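Local atomic coordinates of transcriptional regulator, putative (Pseudomonas syringae pv. tomato, PDB entry 2R5F), a protein that probably acts as a DNA-binding transcriptional regulator of the SorC family, the crystallised part being its putative sugar-binding domain. Residues A[49-54]-A[153-158]; A[58-63]-A[147-152]; A[107-112]-A[117-122]; A[191-196]-A[247-252]. All blocks are in the same frame, centred on the assembly; numbering follows the deposited sequence. Where two conformers were deposited one is given.

Contact 1: residues A[49-54]-A[153-158]; sequences HYLETS and ITLAIV
Beside L51, which touches I157, the ring of Y50 on the same helix carries the CB of S54 over the centre of one face, 3.7 Å above the plane. Y50 leans toward the strand without reaching van der Waals contact with it, and its OH is hydrogen-bonded to R226. The contact itself is aliphatic. L51 and I157 meet tip to tip, with L51 CD1 3.7 Å from I157 CD1, and the same L51 methyl lies 4.3 Å from L155 CD2. One leucine branch of the helix thus serves two strand side chains. I157 gets there by a stretched chain: CG1 stands anti to the carbonyl carbon and chi2 is 172°, which carries CD1 outward to the helix. L155 and I157, two residues apart, face helix 36-54 together, and both also rest on I61 of the neighbouring strand. All three touching residues are buried. This is a helix lying over one face of a largely parallel sheet: helix 36-54 follows strand 24-28 and leads into strand 60-63 across the intervening strands, consistent with a Rossmann-like alpha/beta fold.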
# COMPACT_ATOMS: atom_id res chain seq x y z
N HIS A 49 -1.90 12.96 -4.62
CA HIS A 49 -1.03 14.00 -5.20
C HIS A 49 0.28 13.39 -5.69
O HIS A 49 0.74 13.70 -6.78
CB HIS A 49 -0.75 15.12 -4.17
CG HIS A 49 -1.90 16.05 -3.93
ND1 HIS A 49 -3.20 15.61 -3.76
CD2 HIS A 49 -1.94 17.40 -3.80
CE1 HIS A 49 -3.99 16.66 -3.55
NE2 HIS A 49 -3.25 17.75 -3.57
N TYR A 50 0.88 12.53 -4.86
CA TYR A 50 2.10 11.77 -5.20
C TYR A 50 1.97 11.04 -6.55
O TYR A 50 2.87 11.09 -7.40
CB TYR A 50 2.41 10.74 -4.10
CG TYR A 50 3.62 9.88 -4.39
CD1 TYR A 50 4.91 10.32 -4.07
CD2 TYR A 50 3.48 8.65 -5.01
CE1 TYR A 50 6.02 9.54 -4.37
CE2 TYR A 50 4.61 7.85 -5.30
CZ TYR A 50 5.87 8.31 -4.98
OH TYR A 50 6.97 7.53 -5.28
N LEU A 51 0.84 10.37 -6.72
CA LEU A 51 0.55 9.57 -7.89
C LEU A 51 0.28 10.49 -9.07
O LEU A 51 0.58 10.13 -10.21
CB LEU A 51 -0.66 8.69 -7.61
CG LEU A 51 -0.49 7.21 -7.89
CD1 LEU A 51 0.18 6.56 -6.73
CD2 LEU A 51 -1.83 6.53 -8.21
N GLU A 52 -0.27 11.68 -8.81
CA GLU A 52 -0.43 12.73 -9.83
C GLU A 52 0.89 13.31 -10.32
O GLU A 52 0.95 13.81 -11.43
CB GLU A 52 -1.24 13.89 -9.28
CG GLU A 52 -2.73 13.76 -9.41
CD GLU A 52 -3.47 14.46 -8.27
OE1 GLU A 52 -3.13 15.63 -7.95
OE2 GLU A 52 -4.38 13.82 -7.70
N THR A 53 1.93 13.31 -9.50
CA THR A 53 3.17 13.93 -9.91
C THR A 53 4.33 12.95 -10.12
O THR A 53 5.33 13.30 -10.74
CB THR A 53 3.57 15.09 -8.95
OG1 THR A 53 4.06 14.56 -7.71
CG2 THR A 53 2.37 16.01 -8.68
N SER A 54 4.18 11.73 -9.61
CA SER A 54 5.26 10.75 -9.60
C SER A 54 4.92 9.49 -10.36
O SER A 54 5.72 8.58 -10.41
CB SER A 54 5.67 10.38 -8.16
OG SER A 54 6.02 11.55 -7.43
N ILE A 153 4.79 -5.89 -12.26
CA ILE A 153 4.53 -4.73 -11.39
C ILE A 153 5.76 -3.89 -11.06
O ILE A 153 6.80 -4.42 -10.70
CB ILE A 153 3.77 -5.13 -10.12
CG1 ILE A 153 2.31 -5.45 -10.48
CG2 ILE A 153 3.80 -4.00 -9.08
CD1 ILE A 153 1.72 -6.40 -9.52
N THR A 154 5.62 -2.57 -11.22
CA THR A 154 6.71 -1.63 -11.02
C THR A 154 6.46 -0.67 -9.88
O THR A 154 7.39 -0.10 -9.35
CB THR A 154 6.98 -0.83 -12.31
OG1 THR A 154 5.89 0.05 -12.58
CG2 THR A 154 7.17 -1.76 -13.47
N LEU A 155 5.19 -0.47 -9.51
CA LEU A 155 4.80 0.33 -8.36
C LEU A 155 3.75 -0.42 -7.55
O LEU A 155 2.61 -0.57 -7.99
CB LEU A 155 4.22 1.67 -8.81
CG LEU A 155 3.55 2.60 -7.77
CD1 LEU A 155 4.49 3.09 -6.70
CD2 LEU A 155 2.93 3.78 -8.50
N ALA A 156 4.14 -0.91 -6.38
CA ALA A 156 3.15 -1.49 -5.44
C ALA A 156 2.72 -0.46 -4.44
O ALA A 156 3.55 0.16 -3.80
CB ALA A 156 3.67 -2.76 -4.75
N ILE A 157 1.41 -0.27 -4.29
CA ILE A 157 0.85 0.60 -3.29
C ILE A 157 0.16 -0.24 -2.22
O ILE A 157 -0.78 -0.97 -2.51
CB ILE A 157 -0.18 1.60 -3.90
CG1 ILE A 157 0.38 2.23 -5.19
CG2 ILE A 157 -0.62 2.62 -2.82
CD1 ILE A 157 -0.58 3.03 -5.92
N VAL A 158 0.62 -0.15 -0.98
CA VAL A 158 0.19 -1.09 0.08
C VAL A 158 -0.13 -0.39 1.39
O VAL A 158 0.53 0.59 1.77
CB VAL A 158 1.27 -2.23 0.35
CG1 VAL A 158 1.56 -3.07 -0.92
CG2 VAL A 158 2.56 -1.65 0.94

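Contact 2: residues A[58-63]-A[147-152]; sequences QDHIGI and LHRFDS
Where helix 138-149 gives way to the connection into strand 155-162, R149 and S152 come up against H60 of the adjacent parallel strand 60-63, near the surface of the alpha/beta sheet. The closest approach is between H60 CB and S152 O, 3.5 Å apart, and the carbonyl oxygen also lies 3.7 Å from H60 CG, oblique to the imidazole. S152 adds its CB, 4.0 Å from H60 ND1. The turn that presents S152 is closed by a backbone bond, S152 N donating to R149 O at 2.8 Å. R149 comes in beside the histidine. Its chain is bent at chi2 (-58°) and again at chi3, so that the guanidinium swings back to the ring, with the two planes only 16° apart. H60 ND1 lies at the guanidinium edge, near its plane, 3.9 Å from R149 NH1. Both nitrogens share E88 on the next strand, which probably accounts for their closeness: its OE2 accepts a hydrogen bond from H60 ND1 and forms a salt bridge with R149 NH1. F120 gives R149 a second partner in a cation-pi contact, and on the strand side the backbone N of H60 is hydrogen-bonded to T154 OG1. The chemistry is that of two basic groups sharing one carboxylate oxygen. The bond to E88 implies a proton on H60 ND1, and the carboxylate probably offsets the cost of holding the imidazole so close to an arginine.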
# COMPACT_ATOMS: atom_id res chain seq x y z
N GLN A 58 4.31 4.26 -18.07
CA GLN A 58 4.94 2.95 -18.20
C GLN A 58 4.78 2.07 -16.95
O GLN A 58 5.04 0.87 -17.00
CB GLN A 58 6.42 3.11 -18.54
CG GLN A 58 6.79 2.77 -19.97
CD GLN A 58 5.90 3.44 -21.01
OE1 GLN A 58 5.96 4.66 -21.21
NE2 GLN A 58 5.08 2.64 -21.69
N ASP A 59 4.33 2.67 -15.85
CA ASP A 59 4.19 1.96 -14.56
C ASP A 59 3.06 0.92 -14.60
O ASP A 59 1.99 1.17 -15.15
CB ASP A 59 3.92 2.94 -13.42
CG ASP A 59 5.20 3.48 -12.75
OD1 ASP A 59 6.26 2.82 -12.72
OD2 ASP A 59 5.13 4.60 -12.21
N HIS A 60 3.34 -0.26 -14.04
CA HIS A 60 2.37 -1.32 -13.86
C HIS A 60 2.10 -1.36 -12.37
O HIS A 60 2.98 -1.77 -11.61
CB HIS A 60 2.97 -2.65 -14.30
CG HIS A 60 3.35 -2.71 -15.75
ND1 HIS A 60 2.75 -3.58 -16.64
CD2 HIS A 60 4.26 -2.02 -16.47
CE1 HIS A 60 3.28 -3.41 -17.84
NE2 HIS A 60 4.20 -2.47 -17.76
N ILE A 61 0.90 -0.94 -11.97
CA ILE A 61 0.57 -0.71 -10.59
C ILE A 61 -0.09 -1.93 -9.94
O ILE A 61 -0.95 -2.55 -10.54
CB ILE A 61 -0.40 0.48 -10.47
CG1 ILE A 61 0.29 1.75 -10.96
CG2 ILE A 61 -0.94 0.59 -9.01
CD1 ILE A 61 -0.64 2.89 -11.19
N GLY A 62 0.34 -2.28 -8.72
CA GLY A 62 -0.37 -3.30 -7.94
C GLY A 62 -0.89 -2.57 -6.73
O GLY A 62 -0.21 -1.70 -6.22
N ILE A 63 -2.11 -2.87 -6.28
CA ILE A 63 -2.61 -2.26 -5.05
C ILE A 63 -3.17 -3.30 -4.07
O ILE A 63 -3.80 -4.29 -4.47
CB ILE A 63 -3.67 -1.11 -5.25
CG1 ILE A 63 -5.01 -1.65 -5.80
CG2 ILE A 63 -3.13 0.05 -6.08
CD1 ILE A 63 -6.24 -0.70 -5.48
N LEU A 147 -2.03 -13.49 -11.19
CA LEU A 147 -0.74 -14.01 -10.72
C LEU A 147 0.38 -13.74 -11.72
O LEU A 147 1.50 -13.42 -11.34
CB LEU A 147 -0.80 -15.52 -10.41
CG LEU A 147 -1.57 -16.04 -9.20
CD1 LEU A 147 -1.61 -17.59 -9.19
CD2 LEU A 147 -1.00 -15.49 -7.87
N HIS A 148 0.06 -13.87 -13.00
CA HIS A 148 1.00 -13.62 -14.08
C HIS A 148 1.56 -12.19 -14.04
O HIS A 148 2.74 -11.94 -14.36
CB HIS A 148 0.32 -13.92 -15.41
CG HIS A 148 1.18 -13.67 -16.60
ND1 HIS A 148 2.14 -14.56 -17.03
CD2 HIS A 148 1.22 -12.63 -17.47
CE1 HIS A 148 2.74 -14.08 -18.10
NE2 HIS A 148 2.20 -12.91 -18.39
N ARG A 149 0.70 -11.25 -13.66
CA ARG A 149 1.03 -9.84 -13.70
C ARG A 149 2.02 -9.42 -12.61
O ARG A 149 2.74 -8.44 -12.79
CB ARG A 149 -0.23 -8.98 -13.59
CG ARG A 149 -1.39 -9.31 -14.54
CD ARG A 149 -1.01 -9.25 -16.02
NE ARG A 149 0.00 -8.24 -16.31
CZ ARG A 149 0.76 -8.21 -17.41
NH1 ARG A 149 1.67 -7.25 -17.57
NH2 ARG A 149 0.61 -9.14 -18.35
N PHE A 150 2.05 -10.15 -11.49
CA PHE A 150 2.92 -9.80 -10.34
C PHE A 150 4.34 -9.49 -10.77
O PHE A 150 4.98 -8.60 -10.22
CB PHE A 150 2.95 -10.91 -9.27
CG PHE A 150 1.68 -11.05 -8.47
CD1 PHE A 150 0.62 -10.19 -8.66
CD2 PHE A 150 1.58 -12.05 -7.52
CE1 PHE A 150 -0.56 -10.33 -7.92
CE2 PHE A 150 0.42 -12.21 -6.77
CZ PHE A 150 -0.65 -11.35 -6.97
N ASP A 151 4.84 -10.22 -11.75
CA ASP A 151 6.22 -10.06 -12.15
C ASP A 151 6.47 -8.80 -13.00
O ASP A 151 7.62 -8.36 -13.12
CB ASP A 151 6.72 -11.34 -12.82
CG ASP A 151 6.90 -12.47 -11.82
OD1 ASP A 151 7.92 -12.46 -11.10
OD2 ASP A 151 6.00 -13.35 -11.73
N SER A 152 5.40 -8.22 -13.55
CA SER A 152 5.52 -6.98 -14.33
C SER A 152 5.38 -5.73 -13.44
O SER A 152 5.81 -4.64 -13.82
CB SER A 152 4.50 -6.95 -15.49
OG SER A 152 4.39 -8.22 -16.15

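Contact 3: residues A[107-112]-A[117-122]; sequences LTQRLA and CPAFLL
A112 and C117 are joined by the backbone bond linking the last turns of helix 101-115 to the chain after it: C117 N donates to A112 O at 2.9 Å, nearly straight at 165°, with the donor tilted 20° from the carbonyl plane. Just beyond, A112 CB meets A119 CB at 3.6 Å, two small methyls that let helix and strand come close. One helical turn back, T108 and L121 slide past each other in opposite directions, L121 CD2 lying 3.6 Å from T108 CB. Q109 runs at about a right angle to L121. With CG anti to the backbone N and a bend at chi2 (52°), its amide is brought to A119, NE2 being 3.7 Å from A119 CB. A water then ties the amide to the loop just before strand 119-120, donating to Q109 OE1 at 3.0 Å and to C117 O at 2.8 Å. Further out, T108 OG1 is hydrogen-bonded to A104 O, which leaves the carbon side of the threonine to L121. The ring of F120 touches E145 and V146 of helix 138-149. Strand 119-120 runs parallel beside strand 88-94, and helix 101-115 connects them: a classical beta-alpha-beta crossover.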
# COMPACT_ATOMS: atom_id res chain seq x y z
N LEU A 107 -12.76 -1.36 -5.94
CA LEU A 107 -11.74 -0.33 -5.70
C LEU A 107 -10.62 -0.37 -6.72
O LEU A 107 -10.17 0.67 -7.20
CB LEU A 107 -11.18 -0.45 -4.29
CG LEU A 107 -10.19 0.66 -3.93
CD1 LEU A 107 -10.99 1.94 -3.79
CD2 LEU A 107 -9.53 0.33 -2.61
N THR A 108 -10.16 -1.58 -7.03
CA THR A 108 -9.11 -1.82 -8.00
C THR A 108 -9.56 -1.34 -9.37
O THR A 108 -8.79 -0.71 -10.10
CB THR A 108 -8.81 -3.34 -8.10
OG1 THR A 108 -8.62 -3.88 -6.80
CG2 THR A 108 -7.55 -3.60 -8.90
N GLN A 109 -10.82 -1.68 -9.69
CA GLN A 109 -11.46 -1.29 -10.95
C GLN A 109 -11.61 0.23 -11.06
O GLN A 109 -11.23 0.81 -12.07
CB GLN A 109 -12.82 -1.99 -11.11
CG GLN A 109 -13.53 -1.69 -12.47
CD GLN A 109 -12.63 -1.92 -13.69
OE1 GLN A 109 -12.07 -0.98 -14.28
NE2 GLN A 109 -12.49 -3.18 -14.07
N ARG A 110 -12.12 0.85 -10.00
CA ARG A 110 -12.25 2.30 -9.91
C ARG A 110 -10.94 2.99 -10.23
O ARG A 110 -10.94 3.91 -11.00
CB ARG A 110 -12.72 2.73 -8.54
CG ARG A 110 -14.19 2.69 -8.36
CD ARG A 110 -14.56 2.96 -6.93
NE ARG A 110 -14.30 4.35 -6.55
CZ ARG A 110 -14.14 4.77 -5.29
NH1 ARG A 110 -14.20 3.91 -4.28
NH2 ARG A 110 -13.92 6.06 -5.04
N LEU A 111 -9.83 2.52 -9.67
CA LEU A 111 -8.49 3.08 -9.91
C LEU A 111 -8.01 2.93 -11.35
O LEU A 111 -7.41 3.85 -11.91
CB LEU A 111 -7.46 2.51 -8.92
CG LEU A 111 -6.05 3.11 -9.10
CD1 LEU A 111 -6.08 4.61 -8.86
CD2 LEU A 111 -4.94 2.42 -8.26
N ALA A 112 -8.29 1.79 -11.96
CA ALA A 112 -8.01 1.58 -13.38
C ALA A 112 -8.84 2.54 -14.26
O ALA A 112 -8.35 3.05 -15.29
CB ALA A 112 -8.27 0.15 -13.73
N CYS A 117 -6.73 2.75 -17.70
CA CYS A 117 -5.98 1.57 -18.06
C CYS A 117 -6.76 0.28 -17.72
O CYS A 117 -7.85 0.35 -17.13
CB CYS A 117 -4.62 1.60 -17.36
SG CYS A 117 -4.75 1.51 -15.58
N PRO A 118 -6.27 -0.88 -18.18
CA PRO A 118 -6.86 -2.17 -17.78
C PRO A 118 -6.69 -2.54 -16.29
O PRO A 118 -5.71 -2.19 -15.66
CB PRO A 118 -6.15 -3.19 -18.68
CG PRO A 118 -5.35 -2.44 -19.66
CD PRO A 118 -5.19 -1.02 -19.18
N ALA A 119 -7.67 -3.25 -15.73
CA ALA A 119 -7.62 -3.75 -14.35
C ALA A 119 -7.49 -5.26 -14.41
O ALA A 119 -8.04 -5.87 -15.30
CB ALA A 119 -8.87 -3.37 -13.61
N PHE A 120 -6.77 -5.84 -13.47
CA PHE A 120 -6.66 -7.30 -13.33
C PHE A 120 -7.12 -7.59 -11.90
O PHE A 120 -6.48 -7.17 -10.92
CB PHE A 120 -5.23 -7.81 -13.63
CG PHE A 120 -4.80 -7.59 -15.07
CD1 PHE A 120 -5.10 -8.53 -16.05
CD2 PHE A 120 -4.14 -6.44 -15.45
CE1 PHE A 120 -4.72 -8.33 -17.40
CE2 PHE A 120 -3.75 -6.23 -16.78
CZ PHE A 120 -4.05 -7.17 -17.75
N LEU A 121 -8.28 -8.25 -11.81
CA LEU A 121 -9.08 -8.33 -10.60
C LEU A 121 -9.18 -9.77 -10.09
O LEU A 121 -9.06 -10.70 -10.85
CB LEU A 121 -10.51 -7.83 -10.88
CG LEU A 121 -10.76 -6.49 -11.57
CD1 LEU A 121 -12.23 -6.34 -11.87
CD2 LEU A 121 -10.28 -5.32 -10.74
N LEU A 122 -9.44 -9.91 -8.80
CA LEU A 122 -9.65 -11.20 -8.16
C LEU A 122 -11.03 -11.19 -7.50
O LEU A 122 -11.15 -10.97 -6.29
CB LEU A 122 -8.58 -11.47 -7.09
CG LEU A 122 -7.12 -11.51 -7.53
CD1 LEU A 122 -6.21 -11.39 -6.32
CD2 LEU A 122 -6.82 -12.77 -8.33
O HOH W 1 -10.36 -0.84 -16.80

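Contact 4: residues A[191-196]-A[247-252]; sequences GDICLR and GYLDVL
I193, whose CD1 reaches Y248, is anchored by the shortest polar bond here: R196 N donates to I193 O at 2.7 Å, and I193 N returns a bond to R196 O. The pair closes a type I' turn, with C194 and L195 at its corner in left-handed conformation, joining the antiparallel strands 191-193 and 196-198. D192 braces it as an Asx motif. Its OD2 accepts from L195 N at 3.0 Å, met on the anti side of the carboxylate, 23° out of its plane. From this hairpin I193 extends CG1 anti to the carbonyl carbon and then runs straight on (chi2 169°), placing CD1 4.0 Å from Y248 CB. The two side chains pass at a slant, so the isoleucine tip meets the root of the tyrosine rather than its ring squarely. The same methyl lies 4.5 Å from L249 CD2. G247, with positive phi, ends helix 237-245 in a Schellman motif. Y248 OH is hydrogen-bonded to G202 O, while V158 and I160 of the central strand touch both I193 and L249. Across the two segments the contact is apolar, buried and thin; the turn's bonds satisfy the backbone N and O of I193, while its side chain contributes only apolar contact.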
# COMPACT_ATOMS: atom_id res chain seq x y z
N GLY A 191 2.54 -7.44 12.37
CA GLY A 191 1.82 -6.75 11.29
C GLY A 191 1.77 -7.55 10.00
O GLY A 191 2.27 -8.67 9.93
N ASP A 192 1.18 -6.95 8.96
CA ASP A 192 1.04 -7.62 7.67
C ASP A 192 1.02 -6.60 6.55
O ASP A 192 0.57 -5.46 6.72
CB ASP A 192 -0.24 -8.47 7.62
CG ASP A 192 -1.50 -7.63 7.31
OD1 ASP A 192 -2.09 -7.07 8.25
OD2 ASP A 192 -1.91 -7.56 6.14
N ILE A 193 1.54 -7.04 5.41
CA ILE A 193 1.30 -6.40 4.13
C ILE A 193 0.64 -7.48 3.27
O ILE A 193 1.14 -8.60 3.19
CB ILE A 193 2.60 -5.90 3.45
CG1 ILE A 193 3.19 -4.72 4.24
CG2 ILE A 193 2.29 -5.51 2.02
CD1 ILE A 193 4.59 -4.29 3.85
N CYS A 194 -0.50 -7.14 2.68
CA CYS A 194 -1.28 -8.04 1.82
C CYS A 194 -1.67 -9.37 2.47
O CYS A 194 -1.72 -10.38 1.80
CB CYS A 194 -0.57 -8.31 0.49
SG CYS A 194 -0.40 -6.84 -0.56
N LEU A 195 -1.94 -9.34 3.78
CA LEU A 195 -2.20 -10.55 4.56
C LEU A 195 -0.96 -11.44 4.62
O LEU A 195 -1.05 -12.62 4.95
CB LEU A 195 -3.41 -11.31 4.01
CG LEU A 195 -4.55 -11.58 4.99
CD1 LEU A 195 -4.89 -10.33 5.85
CD2 LEU A 195 -5.77 -12.07 4.23
N ARG A 196 0.20 -10.88 4.32
CA ARG A 196 1.45 -11.59 4.60
C ARG A 196 2.10 -11.03 5.88
O ARG A 196 2.49 -9.88 5.92
CB ARG A 196 2.40 -11.50 3.39
CG ARG A 196 1.78 -11.99 2.05
CD ARG A 196 1.50 -13.49 2.11
NE ARG A 196 1.03 -14.02 0.83
CZ ARG A 196 1.58 -15.05 0.20
NH1 ARG A 196 2.62 -15.70 0.71
NH2 ARG A 196 1.08 -15.45 -0.96
N GLY A 247 12.70 -4.00 4.90
CA GLY A 247 13.03 -3.38 3.63
C GLY A 247 11.94 -3.41 2.58
O GLY A 247 12.24 -3.36 1.39
N TYR A 248 10.67 -3.48 3.00
CA TYR A 248 9.59 -3.67 2.05
C TYR A 248 9.20 -2.37 1.35
O TYR A 248 8.75 -2.40 0.22
CB TYR A 248 8.36 -4.37 2.67
CG TYR A 248 8.71 -5.72 3.27
CD1 TYR A 248 9.11 -6.79 2.46
CD2 TYR A 248 8.67 -5.92 4.64
CE1 TYR A 248 9.44 -8.03 3.01
CE2 TYR A 248 9.00 -7.13 5.20
CZ TYR A 248 9.38 -8.18 4.39
OH TYR A 248 9.70 -9.37 4.99
N LEU A 249 9.44 -1.25 2.00
CA LEU A 249 9.00 0.04 1.49
C LEU A 249 10.12 0.86 0.89
O LEU A 249 11.25 0.86 1.39
CB LEU A 249 8.35 0.83 2.64
CG LEU A 249 7.23 0.12 3.40
CD1 LEU A 249 6.73 1.02 4.51
CD2 LEU A 249 6.09 -0.31 2.40
N ASP A 250 9.79 1.57 -0.18
CA ASP A 250 10.66 2.56 -0.79
C ASP A 250 10.17 4.00 -0.53
O ASP A 250 10.97 4.93 -0.48
CB ASP A 250 10.73 2.28 -2.29
CG ASP A 250 11.34 0.91 -2.57
OD1 ASP A 250 12.57 0.78 -2.35
OD2 ASP A 250 10.59 -0.03 -2.97
N VAL A 251 8.86 4.16 -0.38
CA VAL A 251 8.23 5.42 -0.01
C VAL A 251 7.23 5.12 1.09
O VAL A 251 6.46 4.16 1.02
CB VAL A 251 7.51 6.09 -1.23
CG1 VAL A 251 6.95 7.51 -0.87
CG2 VAL A 251 8.45 6.15 -2.47
N LEU A 252 7.27 5.92 2.15
CA LEU A 252 6.25 5.84 3.18
C LEU A 252 5.61 7.18 3.29
O LEU A 252 6.31 8.17 3.41
CB LEU A 252 6.87 5.44 4.53
CG LEU A 252 5.99 5.59 5.76
CD1 LEU A 252 4.85 4.55 5.83
CD2 LEU A 252 6.92 5.56 7.00

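Strand 155-162 ties contacts 1 and 4 together and neighbours contact 2. Its L155 and I157 turn to contact 1, whereas V158, on the opposite face, packs on contact 4, with V158 CB 3.8 Å from I193 CG2. Contacts 1 and 2 meet along neighbouring parallel strands, T154 N lying 2.8 Å from H60 O in a probable hydrogen bond, and T154 OG1 2.8 Å from D59 OD1. Contact 3 joins through contact 2, where I63 CG2 is 3.7 Å from L111 CD2 and I63 CD1 is 4.0 Å from T108 CA. Contacts 3 and 4 stand farthest apart, their centres about 21 Å distant, yet all four reach one sheet within the putative sugar-binding domain.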